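Local atomic coordinates of poly-beta-hydroxybuterate polymerase (Cupriavidus necator, PDB entry 5T6O), a protein that makes the storage polyester polyhydroxybutyrate by polymerisation without a template, probably as an acyltransferase, and is represented here by its catalytic domain. Residues A[23-28]-A[71-76]; A[37-42]-A[108-113]; A[141-146]-A[268-273]. The protein carries 1 engineered substitution. All coordinates share one frame; numbering follows the deposited sequence.

Contact 1 (A[23-28]-A[71-76]); sequences FQLLQY and TVFLVS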
# COMPACT_ATOMS: atom_id res chain seq x y z
N PHE A 23 -20.94 -10.93 33.58
CA PHE A 23 -19.52 -11.14 33.82
C PHE A 23 -19.29 -11.59 35.26
O PHE A 23 -20.17 -11.52 36.12
CB PHE A 23 -18.72 -9.86 33.54
CG PHE A 23 -18.82 -8.83 34.64
CD1 PHE A 23 -19.99 -8.13 34.84
CD2 PHE A 23 -17.72 -8.55 35.45
CE1 PHE A 23 -20.07 -7.18 35.85
CE2 PHE A 23 -17.79 -7.61 36.45
CZ PHE A 23 -18.96 -6.91 36.65
N GLN A 24 -18.07 -12.08 35.49
CA GLN A 24 -17.52 -12.30 36.82
C GLN A 24 -16.35 -11.35 37.04
O GLN A 24 -15.52 -11.17 36.15
CB GLN A 24 -17.03 -13.74 37.00
CG GLN A 24 -18.15 -14.76 37.04
CD GLN A 24 -17.63 -16.16 37.24
OE1 GLN A 24 -16.73 -16.62 36.52
NE2 GLN A 24 -18.18 -16.85 38.25
N LEU A 25 -16.27 -10.75 38.22
CA LEU A 25 -15.13 -9.92 38.57
C LEU A 25 -14.10 -10.80 39.29
O LEU A 25 -14.41 -11.37 40.34
CB LEU A 25 -15.52 -8.75 39.46
CG LEU A 25 -14.37 -7.74 39.64
CD1 LEU A 25 -14.04 -7.04 38.33
CD2 LEU A 25 -14.74 -6.72 40.72
N LEU A 26 -12.91 -10.93 38.70
CA LEU A 26 -11.82 -11.63 39.38
C LEU A 26 -10.96 -10.63 40.15
O LEU A 26 -10.77 -9.49 39.71
CB LEU A 26 -10.93 -12.38 38.39
CG LEU A 26 -11.61 -13.30 37.37
CD1 LEU A 26 -10.57 -14.14 36.61
CD2 LEU A 26 -12.63 -14.19 38.02
N GLN A 27 -10.44 -11.07 41.29
CA GLN A 27 -9.42 -10.34 42.04
C GLN A 27 -8.28 -11.30 42.31
O GLN A 27 -8.52 -12.41 42.80
CB GLN A 27 -9.95 -9.78 43.37
CG GLN A 27 -8.88 -9.02 44.16
CD GLN A 27 -9.38 -8.48 45.50
OE1 GLN A 27 -8.61 -7.96 46.32
NE2 GLN A 27 -10.68 -8.61 45.73
N TYR A 28 -7.06 -10.91 41.97
CA TYR A 28 -5.94 -11.83 42.10
C TYR A 28 -5.27 -11.74 43.47
O TYR A 28 -5.24 -10.68 44.10
CB TYR A 28 -4.93 -11.59 40.98
CG TYR A 28 -5.55 -12.01 39.66
CD1 TYR A 28 -5.55 -13.35 39.27
CD2 TYR A 28 -6.17 -11.08 38.84
CE1 TYR A 28 -6.13 -13.75 38.07
CE2 TYR A 28 -6.78 -11.47 37.64
CZ TYR A 28 -6.75 -12.80 37.27
OH TYR A 28 -7.32 -13.19 36.08
N THR A 71 -2.74 -4.35 42.95
CA THR A 71 -3.95 -5.15 43.06
C THR A 71 -4.64 -5.15 41.71
O THR A 71 -4.92 -4.09 41.15
CB THR A 71 -4.87 -4.55 44.13
OG1 THR A 71 -4.16 -4.44 45.36
CG2 THR A 71 -6.14 -5.41 44.31
N VAL A 72 -4.91 -6.34 41.17
CA VAL A 72 -5.51 -6.47 39.84
C VAL A 72 -6.90 -7.07 39.97
O VAL A 72 -7.08 -8.12 40.59
CB VAL A 72 -4.63 -7.33 38.91
CG1 VAL A 72 -5.33 -7.55 37.56
CG2 VAL A 72 -3.26 -6.66 38.69
N PHE A 73 -7.88 -6.39 39.38
CA PHE A 73 -9.23 -6.91 39.16
C PHE A 73 -9.41 -7.12 37.66
O PHE A 73 -8.75 -6.45 36.85
CB PHE A 73 -10.30 -5.95 39.66
CG PHE A 73 -10.30 -5.73 41.15
CD1 PHE A 73 -11.09 -6.51 41.98
CD2 PHE A 73 -9.58 -4.69 41.70
CE1 PHE A 73 -11.14 -6.28 43.35
CE2 PHE A 73 -9.61 -4.45 43.08
CZ PHE A 73 -10.39 -5.25 43.90
N LEU A 74 -10.28 -8.05 37.28
CA LEU A 74 -10.42 -8.35 35.86
C LEU A 74 -11.84 -8.78 35.54
O LEU A 74 -12.47 -9.54 36.29
CB LEU A 74 -9.41 -9.42 35.41
CG LEU A 74 -9.46 -9.92 33.96
CD1 LEU A 74 -8.04 -10.29 33.49
CD2 LEU A 74 -10.39 -11.15 33.82
N VAL A 75 -12.34 -8.30 34.41
CA VAL A 75 -13.66 -8.66 33.91
C VAL A 75 -13.56 -9.95 33.09
O VAL A 75 -12.96 -9.97 32.02
CB VAL A 75 -14.23 -7.52 33.05
CG1 VAL A 75 -15.53 -7.95 32.39
CG2 VAL A 75 -14.41 -6.28 33.90
N SER A 76 -14.17 -11.03 33.60
CA SER A 76 -14.30 -12.28 32.85
C SER A 76 -15.72 -12.36 32.31
O SER A 76 -16.67 -12.58 33.07
CB SER A 76 -13.97 -13.49 33.74
OG SER A 76 -14.18 -14.69 33.03
O HOH W 1 -14.70 -16.86 34.61
O HOH W 2 -3.90 -8.58 42.74
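Tyr28 turns its ring edge to the strand 72-76: Leu74 CB lies near the ring plane, 4.0 Å from Tyr28 CE2, and the Val72 carbonyl oxygen lies near the same plane, 3.6 Å from Tyr28 CD2. The Phe73 ring is met obliquely, its CD1 standing 3.9 Å from Leu25 CD2. For Gln27, chi1 180° sets CG anti to the backbone N, and the chain, extended beyond CG, runs alongside Phe73, with CB 3.7 Å from Phe73 CD1. Phe23 is also oblique, its CD2 3.8 Å from Val75 CG1. Phe23, Leu25, Phe73 and Val75 all pack on helix 89-108; Tyr28, Val72 and Leu74 on helix 61-67.

Between these layers the antiparallel strands (axes at 154°) share five backbone hydrogen bonds: Gln24 and Leu26 each exchange two, with Ser76 and Leu74, and Tyr28 N gives one to Val72 O. One water extends this ladder, donating to Tyr28 O and accepting from Val72 N. Another bridges Ser76 OG and Gln24 OE1 at the polar end, while Gln24 NE2 turns to Glu19. Burial is thus largely apolar on both faces; inward backbone groups are met by the partner strand or water, while Leu25, Gln27 and Phe73 bond strands on their far sides.

Contact 2 (A[37-42]-A[108-113]); sequences ARPLLM and SGQDKI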
# COMPACT_ATOMS: atom_id res chain seq x y z
N ALA A 37 -1.75 1.86 46.44
CA ALA A 37 -3.07 2.15 46.99
C ALA A 37 -4.17 1.94 45.95
O ALA A 37 -5.25 1.43 46.27
CB ALA A 37 -3.11 3.57 47.55
N ARG A 38 -3.91 2.32 44.70
CA ARG A 38 -4.94 2.23 43.67
C ARG A 38 -4.79 0.93 42.89
O ARG A 38 -3.69 0.65 42.36
CB ARG A 38 -4.85 3.42 42.72
CG ARG A 38 -5.04 4.77 43.40
CD ARG A 38 -5.26 5.85 42.36
NE ARG A 38 -5.55 7.14 42.97
CZ ARG A 38 -4.71 8.16 42.97
NH1 ARG A 38 -3.53 8.04 42.38
NH2 ARG A 38 -5.06 9.30 43.55
N PRO A 39 -5.85 0.15 42.78
CA PRO A 39 -5.78 -1.10 42.01
C PRO A 39 -5.93 -0.83 40.52
O PRO A 39 -6.27 0.27 40.09
CB PRO A 39 -6.97 -1.89 42.55
CG PRO A 39 -7.99 -0.83 42.84
CD PRO A 39 -7.19 0.36 43.36
N LEU A 40 -5.71 -1.88 39.73
CA LEU A 40 -5.91 -1.83 38.28
C LEU A 40 -7.05 -2.77 37.89
O LEU A 40 -7.00 -3.96 38.20
CB LEU A 40 -4.63 -2.23 37.53
CG LEU A 40 -4.78 -2.35 36.01
CD1 LEU A 40 -4.98 -0.96 35.40
CD2 LEU A 40 -3.55 -3.03 35.41
N LEU A 41 -8.06 -2.23 37.20
CA LEU A 41 -9.16 -3.03 36.67
C LEU A 41 -8.91 -3.26 35.18
O LEU A 41 -8.86 -2.31 34.39
CB LEU A 41 -10.51 -2.35 36.89
CG LEU A 41 -11.68 -2.96 36.10
CD1 LEU A 41 -12.03 -4.36 36.64
CD2 LEU A 41 -12.91 -2.04 36.13
N MET A 42 -8.76 -4.53 34.80
CA MET A 42 -8.57 -4.90 33.40
C MET A 42 -9.90 -5.26 32.76
O MET A 42 -10.65 -6.09 33.29
CB MET A 42 -7.61 -6.07 33.29
CG MET A 42 -6.21 -5.79 33.80
SD MET A 42 -5.16 -7.15 33.26
CE MET A 42 -3.59 -6.63 33.95
N SER A 108 -11.88 -1.61 46.66
CA SER A 108 -10.62 -0.94 46.94
C SER A 108 -10.75 0.10 48.05
O SER A 108 -9.76 0.41 48.72
CB SER A 108 -10.07 -0.27 45.68
OG SER A 108 -10.76 0.95 45.41
N GLY A 109 -11.94 0.66 48.25
CA GLY A 109 -12.04 1.76 49.19
C GLY A 109 -11.38 3.04 48.71
O GLY A 109 -11.33 4.01 49.47
N GLN A 110 -10.89 3.08 47.48
CA GLN A 110 -10.20 4.24 46.93
C GLN A 110 -11.17 5.14 46.17
O GLN A 110 -12.16 4.67 45.61
CB GLN A 110 -9.08 3.81 45.99
CG GLN A 110 -7.91 3.19 46.70
CD GLN A 110 -7.10 4.23 47.42
OE1 GLN A 110 -6.61 5.19 46.82
NE2 GLN A 110 -6.96 4.06 48.73
N ASP A 111 -10.84 6.43 46.13
CA ASP A 111 -11.65 7.36 45.35
C ASP A 111 -11.52 7.12 43.85
O ASP A 111 -12.49 7.32 43.10
CB ASP A 111 -11.24 8.80 45.70
CG ASP A 111 -12.11 9.83 45.01
OD1 ASP A 111 -13.33 9.59 44.88
OD2 ASP A 111 -11.57 10.88 44.59
N LYS A 112 -10.35 6.67 43.39
CA LYS A 112 -10.10 6.42 41.98
C LYS A 112 -9.30 5.14 41.82
O LYS A 112 -8.50 4.77 42.68
CB LYS A 112 -9.34 7.58 41.32
CG LYS A 112 -10.10 8.91 41.35
CD LYS A 112 -9.34 10.00 40.60
CE LYS A 112 -10.00 11.37 40.76
NZ LYS A 112 -11.37 11.39 40.18
N ILE A 113 -9.53 4.46 40.68
CA ILE A 113 -8.81 3.26 40.31
C ILE A 113 -8.15 3.48 38.95
O ILE A 113 -8.51 4.39 38.19
CB ILE A 113 -9.73 2.01 40.26
CG1 ILE A 113 -10.73 2.11 39.10
CG2 ILE A 113 -10.44 1.82 41.60
CD1 ILE A 113 -11.63 0.88 38.95
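Pro39 and Ile113 cross at about a right angle, the proline CG lying 3.8 Å from Ile113 CG2. The same Pro39 CG also meets Ser108 CB at 3.6 Å, so the pyrrolidine ring touches both the end of helix 89-108 and the start of the following strand. Ile113 reaches Leu41 through its other branch: CG1 sits between the backbone N and the carbonyl carbon (chi1 68°), and CD1 beyond it comes to 4.0 Å from Leu41 CB.

Arg38 is set differently against its two neighbours. It runs side by side with Lys112, pointing the same way, and Lys112 O lies at the edge of the guanidinium, in its plane, although the nearest atom to it is Arg38 CD at 3.4 Å. Against Gln110 it crosses at about a right angle, with guanidinium and amide planes 69° apart. The Gln110 chain is bent about CB-CG (chi2 -73°), and its CG packs on Ala37 O at 3.2 Å. No hydrogen bond joins the segments, and the buried Lys112 O has no partner in the model. The charged ends are held by other partners: Arg38 NH1 by Gln358 O, Lys112 NZ by His138 O.

Ser108 OG, also hydrogen-bonded to Arg105 O, accepts from Gln110 N at 3.0 Å, an ST turn that spans Gly109, the first residue to leave helical geometry, with positive phi. This turn belongs to the beta-alpha-beta crossover from strand 72-77 through helix 89-108 to strand 113-118, passing over the intervening strand 40-43, as in the alpha/beta hydrolase fold.

Contact 3 (A[141-146]-A[268-273]); sequences ASVTLL and IDVPTY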
# COMPACT_ATOMS: atom_id res chain seq x y z
N ALA A 141 -8.30 7.08 37.76
CA ALA A 141 -7.10 7.89 37.89
C ALA A 141 -6.34 7.96 36.57
O ALA A 141 -5.74 9.00 36.25
CB ALA A 141 -6.19 7.33 38.98
N SER A 142 -6.37 6.88 35.80
CA SER A 142 -5.64 6.77 34.55
C SER A 142 -6.26 5.63 33.76
O SER A 142 -6.98 4.80 34.31
CB SER A 142 -4.15 6.53 34.78
OG SER A 142 -3.90 5.17 35.10
N VAL A 143 -5.97 5.61 32.46
CA VAL A 143 -6.50 4.62 31.53
C VAL A 143 -5.34 4.10 30.69
O VAL A 143 -4.51 4.88 30.21
CB VAL A 143 -7.57 5.23 30.60
CG1 VAL A 143 -8.01 4.21 29.55
CG2 VAL A 143 -8.77 5.71 31.43
N THR A 144 -5.28 2.78 30.53
CA THR A 144 -4.33 2.14 29.62
C THR A 144 -5.13 1.48 28.50
O THR A 144 -5.95 0.59 28.76
CB THR A 144 -3.47 1.11 30.37
OG1 THR A 144 -2.71 1.77 31.39
CG2 THR A 144 -2.52 0.40 29.41
N LEU A 145 -4.86 1.89 27.26
CA LEU A 145 -5.52 1.33 26.09
C LEU A 145 -4.51 0.49 25.33
O LEU A 145 -3.64 1.02 24.63
CB LEU A 145 -6.08 2.45 25.21
CG LEU A 145 -7.17 3.31 25.84
CD1 LEU A 145 -7.65 4.37 24.83
CD2 LEU A 145 -8.35 2.44 26.31
N LEU A 146 -4.60 -0.83 25.47
CA LEU A 146 -3.74 -1.74 24.72
C LEU A 146 -4.45 -2.13 23.43
O LEU A 146 -5.54 -2.72 23.47
CB LEU A 146 -3.41 -2.99 25.54
CG LEU A 146 -2.77 -2.75 26.91
CD1 LEU A 146 -2.40 -4.11 27.52
CD2 LEU A 146 -1.54 -1.86 26.82
N ILE A 268 -13.28 11.88 28.94
CA ILE A 268 -12.63 10.96 29.86
C ILE A 268 -11.56 11.69 30.68
O ILE A 268 -11.51 11.58 31.91
CB ILE A 268 -12.04 9.77 29.10
CG1 ILE A 268 -13.16 8.99 28.40
CG2 ILE A 268 -11.25 8.85 30.05
CD1 ILE A 268 -12.66 7.92 27.45
N ASP A 269 -10.68 12.41 29.99
CA ASP A 269 -9.81 13.44 30.57
C ASP A 269 -9.02 12.94 31.79
O ASP A 269 -9.07 13.50 32.88
CB ASP A 269 -10.63 14.69 30.93
CG ASP A 269 -9.76 15.86 31.31
OD1 ASP A 269 -8.57 15.84 30.92
OD2 ASP A 269 -10.25 16.78 32.01
N VAL A 270 -8.27 11.86 31.57
CA VAL A 270 -7.31 11.40 32.56
C VAL A 270 -6.03 10.99 31.84
O VAL A 270 -6.04 10.75 30.63
CB VAL A 270 -7.84 10.21 33.39
CG1 VAL A 270 -9.15 10.58 34.11
CG2 VAL A 270 -8.01 8.99 32.52
N PRO A 271 -4.91 10.93 32.56
CA PRO A 271 -3.68 10.44 31.94
C PRO A 271 -3.91 9.08 31.27
O PRO A 271 -4.52 8.18 31.85
CB PRO A 271 -2.71 10.34 33.12
CG PRO A 271 -3.18 11.39 34.05
CD PRO A 271 -4.68 11.38 33.95
N THR A 272 -3.44 8.95 30.03
CA THR A 272 -3.79 7.79 29.22
C THR A 272 -2.56 7.25 28.50
O THR A 272 -1.86 8.01 27.82
CB THR A 272 -4.87 8.14 28.19
OG1 THR A 272 -6.03 8.62 28.88
CG2 THR A 272 -5.23 6.90 27.35
N TYR A 273 -2.31 5.94 28.67
CA TYR A 273 -1.23 5.23 28.00
C TYR A 273 -1.81 4.45 26.83
O TYR A 273 -2.71 3.63 27.02
CB TYR A 273 -0.55 4.28 28.98
CG TYR A 273 0.75 3.62 28.54
CD1 TYR A 273 0.76 2.46 27.76
CD2 TYR A 273 1.97 4.11 29.01
CE1 TYR A 273 1.97 1.84 27.39
CE2 TYR A 273 3.17 3.50 28.65
CZ TYR A 273 3.16 2.36 27.86
OH TYR A 273 4.37 1.78 27.53
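Val143 and Val270 form the tight part of this contact, their CG2 methyls 3.5 Å apart and the two side chains crossing at about a right angle. Val270 CG2 lies between its own backbone N and carbonyl carbon, which directs that methyl to Val143 and also to 3.8 Å from Ser142 CA. Ile268 adds its CG2 to the same Val143 methyl at a longer distance, and helix 120-134 packs on both Val143 and Ile268.

Three backbone hydrogen bonds accompany this packing. Val143 donates to Pro271 O and accepts from Tyr273 N at 2.9 Å, so it brackets Thr272, the residue it faces. Leu145 N continues the series to Tyr273 O at 2.8 Å, with an N-H...O angle of 167°. The Thr272 hydroxyl donates to Val270 O from above the carbonyl plane, 38° out of it, tying the approach loop to the first residue of the strand. On the other face Thr144 and Tyr273 lie side by side, pointing the same way; their hydroxyls bond Trp351 and Asp350 respectively, and the Tyr273 ring meets Trp351 and Trp354.

Packing is looser at the partly exposed end formed by Ala141 and Pro271. Ala141 CB points away from the other segment, its nearest atom there being Val270 CB at 6.5 Å, and the carbonyl oxygen of Ala141 makes the approach instead, to Pro271 CD, with no hydrogen bond between the two residues.

The parallel register of Val143 with Thr272 and Thr144 with Tyr273 joins neighbouring central strands, 140-146 and 272-277, of the alpha/beta hydrolase sheet. The long excursion between them, containing the Cys182-Cys238 disulfide, is consistent with the cap insertion common at this position in the fold.

From the N terminus, strand 23-28 waits for 71-76, so contact 1 closes a loop across 42 residues. Segment 37-42 lies inside that loop but packs beyond it against 108-113, closing a loop of 65 residues, and contacts 1 and 2 therefore cross. Leu40 N stands 2.7 Å from Thr71 O, a probable hydrogen bond that joins the two contacts through neighbouring strands 40-43 and 72-77. Contact 3 follows in series, with 121 residues between its segments. A probable hydrogen bond between Ala141 N and Ile113 O links it to contact 2, whereas contacts 1 and 3 stay about 10 Å apart at their nearest atoms. Together they follow one mixed sheet from its antiparallel flank to the parallel centre.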